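Local structure of cobalamin biosynthesis protein (cbiD) (Archaeoglobus fulgidus, 1SR8) at residues G121-A135 with V175-T187. The protein probably methylates C-1 of cobalt-precorrin-5B with S-adenosyl-L-methionine, giving cobalt-precorrin-6A on the anaerobic route to adenosylcobalamin. Numbering follows the deposited sequence.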
loop_
_atom_site.group_PDB
_atom_site.type_symbol
_atom_site.label_atom_id
_atom_site.label_comp_id
_atom_site.label_asym_id
_atom_site.label_seq_id
_atom_site.Cartn_x
_atom_site.Cartn_y
_atom_site.Cartn_z
ATOM N N GLY A 121 15.573 12.927 -5.231
ATOM C CA GLY A 121 14.959 11.644 -5.515
ATOM C C GLY A 121 13.449 11.625 -5.417
ATOM O O GLY A 121 12.815 10.665 -5.853
ATOM N N VAL A 122 12.881 12.672 -4.819
ATOM C CA VAL A 122 11.432 12.802 -4.672
ATOM C C VAL A 122 10.952 13.733 -5.782
ATOM O O VAL A 122 11.323 14.904 -5.817
ATOM C CB VAL A 122 11.049 13.404 -3.291
ATOM C CG1 VAL A 122 9.526 13.502 -3.156
ATOM C CG2 VAL A 122 11.627 12.541 -2.171
ATOM N N GLY A 123 10.138 13.202 -6.690
ATOM C CA GLY A 123 9.641 13.986 -7.803
ATOM C C GLY A 123 8.854 15.230 -7.436
ATOM O O GLY A 123 8.348 15.369 -6.325
ATOM N N VAL A 124 8.755 16.146 -8.392
ATOM C CA VAL A 124 8.022 17.391 -8.203
ATOM C C VAL A 124 6.984 17.527 -9.312
ATOM O O VAL A 124 7.273 17.257 -10.478
ATOM C CB VAL A 124 8.973 18.610 -8.241
ATOM C CG1 VAL A 124 8.173 19.893 -8.341
ATOM C CG2 VAL A 124 9.834 18.631 -6.989
ATOM N N LYS A 125 5.774 17.933 -8.938
ATOM C CA LYS A 125 4.678 18.113 -9.886
ATOM C C LYS A 125 3.994 19.426 -9.554
ATOM O O LYS A 125 3.629 19.661 -8.404
ATOM C CB LYS A 125 3.676 16.970 -9.746
ATOM C CG LYS A 125 2.479 17.051 -10.668
ATOM C CD LYS A 125 1.606 15.823 -10.489
ATOM C CE LYS A 125 0.453 15.802 -11.482
ATOM N NZ LYS A 125 -0.194 14.445 -11.566
ATOM N N ALA A 126 3.827 20.285 -10.554
ATOM C CA ALA A 126 3.177 21.582 -10.354
ATOM C C ALA A 126 3.805 22.358 -9.202
ATOM O O ALA A 126 3.103 22.936 -8.374
ATOM C CB ALA A 126 1.684 21.387 -10.100
ATOM N N GLY A 127 5.130 22.353 -9.151
ATOM C CA GLY A 127 5.840 23.077 -8.112
ATOM C C GLY A 127 5.743 22.507 -6.711
ATOM O O GLY A 127 6.186 23.147 -5.757
ATOM N N GLU A 128 5.175 21.309 -6.573
ATOM C CA GLU A 128 5.043 20.676 -5.260
ATOM C C GLU A 128 5.576 19.247 -5.234
ATOM O O GLU A 128 5.546 18.552 -6.242
ATOM C CB GLU A 128 3.580 20.698 -4.826
ATOM C CG GLU A 128 3.064 22.105 -4.610
ATOM C CD GLU A 128 1.702 22.139 -3.953
ATOM O OE1 GLU A 128 0.697 21.833 -4.634
ATOM O OE2 GLU A 128 1.645 22.471 -2.747
ATOM N N LYS A 129 6.081 18.820 -4.081
ATOM C CA LYS A 129 6.616 17.468 -3.942
ATOM C C LYS A 129 5.533 16.405 -4.134
ATOM O O LYS A 129 4.429 16.524 -3.599
ATOM C CB LYS A 129 7.290 17.305 -2.576
ATOM C CG LYS A 129 8.667 17.962 -2.487
ATOM C CD LYS A 129 9.703 17.192 -3.327
ATOM C CE LYS A 129 11.100 17.821 -3.271
ATOM N NZ LYS A 129 12.111 16.957 -3.950
ATOM N N ALA A 130 5.860 15.374 -4.910
ATOM C CA ALA A 130 4.939 14.282 -5.210
ATOM C C ALA A 130 4.733 13.286 -4.058
ATOM O O ALA A 130 5.187 12.147 -4.120
ATOM C CB ALA A 130 5.411 13.546 -6.464
ATOM N N VAL A 131 4.038 13.736 -3.014
ATOM C CA VAL A 131 3.720 12.918 -1.839
ATOM C C VAL A 131 2.190 12.903 -1.715
ATOM O O VAL A 131 1.575 13.940 -1.491
ATOM C CB VAL A 131 4.315 13.533 -0.549
ATOM C CG1 VAL A 131 4.059 12.614 0.635
ATOM C CG2 VAL A 131 5.811 13.791 -0.731
ATOM N N SER A 132 1.571 11.737 -1.864
ATOM C CA SER A 132 0.117 11.657 -1.788
ATOM C C SER A 132 -0.415 12.084 -0.425
ATOM O O SER A 132 0.332 12.171 0.557
ATOM C CB SER A 132 -0.363 10.240 -2.102
ATOM O OG SER A 132 -0.141 9.379 -1.007
ATOM N N ARG A 133 -1.717 12.349 -0.375
ATOM C CA ARG A 133 -2.379 12.772 0.855
ATOM C C ARG A 133 -2.185 11.743 1.957
ATOM O O ARG A 133 -1.786 12.089 3.065
ATOM C CB ARG A 133 -3.875 12.989 0.592
ATOM C CG ARG A 133 -4.749 13.144 1.844
ATOM C CD ARG A 133 -6.188 13.460 1.445
ATOM N NE ARG A 133 -7.120 13.574 2.569
ATOM C CZ ARG A 133 -7.577 12.545 3.273
ATOM N NH1 ARG A 133 -7.184 11.314 2.983
ATOM N NH2 ARG A 133 -8.460 12.745 4.242
ATOM N N SER A 134 -2.464 10.481 1.639
ATOM C CA SER A 134 -2.334 9.386 2.600
ATOM C C SER A 134 -0.929 9.304 3.170
ATOM O O SER A 134 -0.747 9.211 4.387
ATOM C CB SER A 134 -2.671 8.052 1.936
ATOM O OG SER A 134 -4.000 8.047 1.467
ATOM N N ALA A 135 0.054 9.325 2.271
ATOM C CA ALA A 135 1.458 9.252 2.646
ATOM C C ALA A 135 1.837 10.437 3.516
ATOM O O ALA A 135 2.513 10.293 4.535
ATOM C CB ALA A 135 2.321 9.229 1.399
ATOM N N VAL A 175 3.123 12.108 -16.225
ATOM C CA VAL A 175 1.994 12.474 -15.378
ATOM C C VAL A 175 2.283 13.830 -14.738
ATOM O O VAL A 175 1.520 14.320 -13.901
ATOM C CB VAL A 175 1.745 11.419 -14.281
ATOM C CG1 VAL A 175 0.543 11.820 -13.425
ATOM C CG2 VAL A 175 1.495 10.061 -14.929
ATOM N N GLY A 176 3.392 14.434 -15.149
ATOM C CA GLY A 176 3.760 15.738 -14.632
ATOM C C GLY A 176 4.773 15.701 -13.506
ATOM O O GLY A 176 5.270 16.745 -13.086
ATOM N N ILE A 177 5.075 14.502 -13.017
ATOM C CA ILE A 177 6.034 14.330 -11.933
ATOM C C ILE A 177 7.427 14.202 -12.512
ATOM O O ILE A 177 7.684 13.309 -13.309
ATOM C CB ILE A 177 5.726 13.062 -11.139
ATOM C CG1 ILE A 177 4.275 13.108 -10.665
ATOM C CG2 ILE A 177 6.694 12.927 -9.974
ATOM C CD1 ILE A 177 3.753 11.790 -10.171
ATOM N N LYS A 178 8.335 15.081 -12.112
ATOM C CA LYS A 178 9.688 15.014 -12.639
ATOM C C LYS A 178 10.788 15.193 -11.601
ATOM O O LYS A 178 10.622 15.910 -10.618
ATOM C CB LYS A 178 9.846 16.033 -13.777
ATOM C CG LYS A 178 9.108 17.348 -13.556
ATOM C CD LYS A 178 8.877 18.106 -14.868
ATOM C CE LYS A 178 10.161 18.727 -15.432
ATOM N NZ LYS A 178 11.161 17.723 -15.905
ATOM N N GLY A 179 11.909 14.513 -11.823
ATOM C CA GLY A 179 13.030 14.610 -10.910
ATOM C C GLY A 179 13.055 13.591 -9.784
ATOM O O GLY A 179 13.906 13.677 -8.898
ATOM N N GLY A 180 12.137 12.630 -9.798
ATOM C CA GLY A 180 12.124 11.634 -8.743
ATOM C C GLY A 180 10.835 10.838 -8.655
ATOM O O GLY A 180 9.904 11.054 -9.429
ATOM N N ILE A 181 10.783 9.912 -7.705
ATOM C CA ILE A 181 9.603 9.077 -7.523
ATOM C C ILE A 181 8.548 9.748 -6.649
ATOM O O ILE A 181 8.783 10.804 -6.054
ATOM C CB ILE A 181 9.966 7.736 -6.856
ATOM C CG1 ILE A 181 10.578 7.988 -5.475
ATOM C CG2 ILE A 181 10.959 6.986 -7.711
ATOM C CD1 ILE A 181 10.730 6.736 -4.631
ATOM N N SER A 182 7.382 9.113 -6.581
ATOM C CA SER A 182 6.277 9.587 -5.755
ATOM C C SER A 182 6.331 8.832 -4.420
ATOM O O SER A 182 6.865 7.730 -4.332
ATOM C CB SER A 182 4.937 9.283 -6.429
ATOM O OG SER A 182 4.894 9.744 -7.766
ATOM N N ILE A 183 5.800 9.444 -3.375
ATOM C CA ILE A 183 5.737 8.802 -2.078
ATOM C C ILE A 183 4.239 8.641 -1.863
ATOM O O ILE A 183 3.502 9.622 -1.774
ATOM C CB ILE A 183 6.362 9.676 -0.988
ATOM C CG1 ILE A 183 7.854 9.846 -1.283
ATOM C CG2 ILE A 183 6.144 9.049 0.378
ATOM C CD1 ILE A 183 8.604 10.653 -0.259
ATOM N N LEU A 184 3.783 7.397 -1.802
ATOM C CA LEU A 184 2.366 7.130 -1.660
ATOM C C LEU A 184 2.039 5.867 -0.874
ATOM O O LEU A 184 2.924 5.199 -0.345
ATOM C CB LEU A 184 1.756 7.052 -3.059
ATOM C CG LEU A 184 2.485 6.126 -4.031
ATOM C CD1 LEU A 184 2.006 4.696 -3.814
ATOM C CD2 LEU A 184 2.216 6.557 -5.465
ATOM N N GLY A 185 0.748 5.560 -0.799
ATOM C CA GLY A 185 0.301 4.374 -0.090
ATOM C C GLY A 185 -0.984 4.640 0.661
ATOM O O GLY A 185 -0.966 5.276 1.715
ATOM N N THR A 186 -2.100 4.151 0.124
ATOM C CA THR A 186 -3.398 4.365 0.754
ATOM C C THR A 186 -3.590 3.598 2.055
ATOM O O THR A 186 -4.242 4.098 2.962
ATOM C CB THR A 186 -4.557 4.009 -0.204
ATOM O OG1 THR A 186 -4.294 2.744 -0.826
ATOM C CG2 THR A 186 -4.723 5.093 -1.268
ATOM N N THR A 187 -3.031 2.394 2.154
ATOM C CA THR A 187 -3.176 1.600 3.377
ATOM C C THR A 187 -1.889 1.555 4.188
ATOM O O THR A 187 -1.919 1.354 5.393
ATOM C CB THR A 187 -3.566 0.139 3.070
ATOM O OG1 THR A 187 -2.519 -0.486 2.316
ATOM C CG2 THR A 187 -4.836 0.084 2.270
HETATM O O HOH W 1 15.414 15.013 -7.322
HETATM O O HOH W 2 13.436 16.738 -7.317
HETATM O O HOH W 3 -1.650 7.294 -1.815
#
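K178 pairs antiparallel with V124, bonded both ways at 2.9 Å (V124 N to K178 O, K178 N to V124 O), and past G179 and G180 the chain turns so that I181 runs parallel to V122, I181 N bonding G121 O and G123 N bonding I181 O, before I183 bridges V131, its N bonding A130 O and its O accepting from S132 N.

I183 has the largest share of any residue in this contact. With CG1 set beside its own backbone N (chi1 -64°), CD1 extends to V122 CG2 (4.0 Å), while CG2 meets A135 CB; V131 lies alongside, pointing the same way, and F118 and I139 complete this patch. I177 sends CG2 against A130 CB (3.8 Å) and offers CG1 to the aliphatic chain of K125, which runs extended across it to a weak NZ bond with V175 O. G123 and G180 lie with their CA atoms 3.5 Å apart, where a CB on either would clash with the facing chain.

At the start of helix 133-149, S132 OG accepts from A135 N (3.3 Å) as N-cap and shares a water with G185 N. With an alanine in place of S132, A135 N is likely to lose its cap and the water on G185 N the serine hydroxyl. Backbone bonds thus set the register, and the apolar side chains of I183, V131, V122 and A135 pack beside them, joining the type I' hairpin of strands 121-125 and 128-129 and the helix start to segment 175-187.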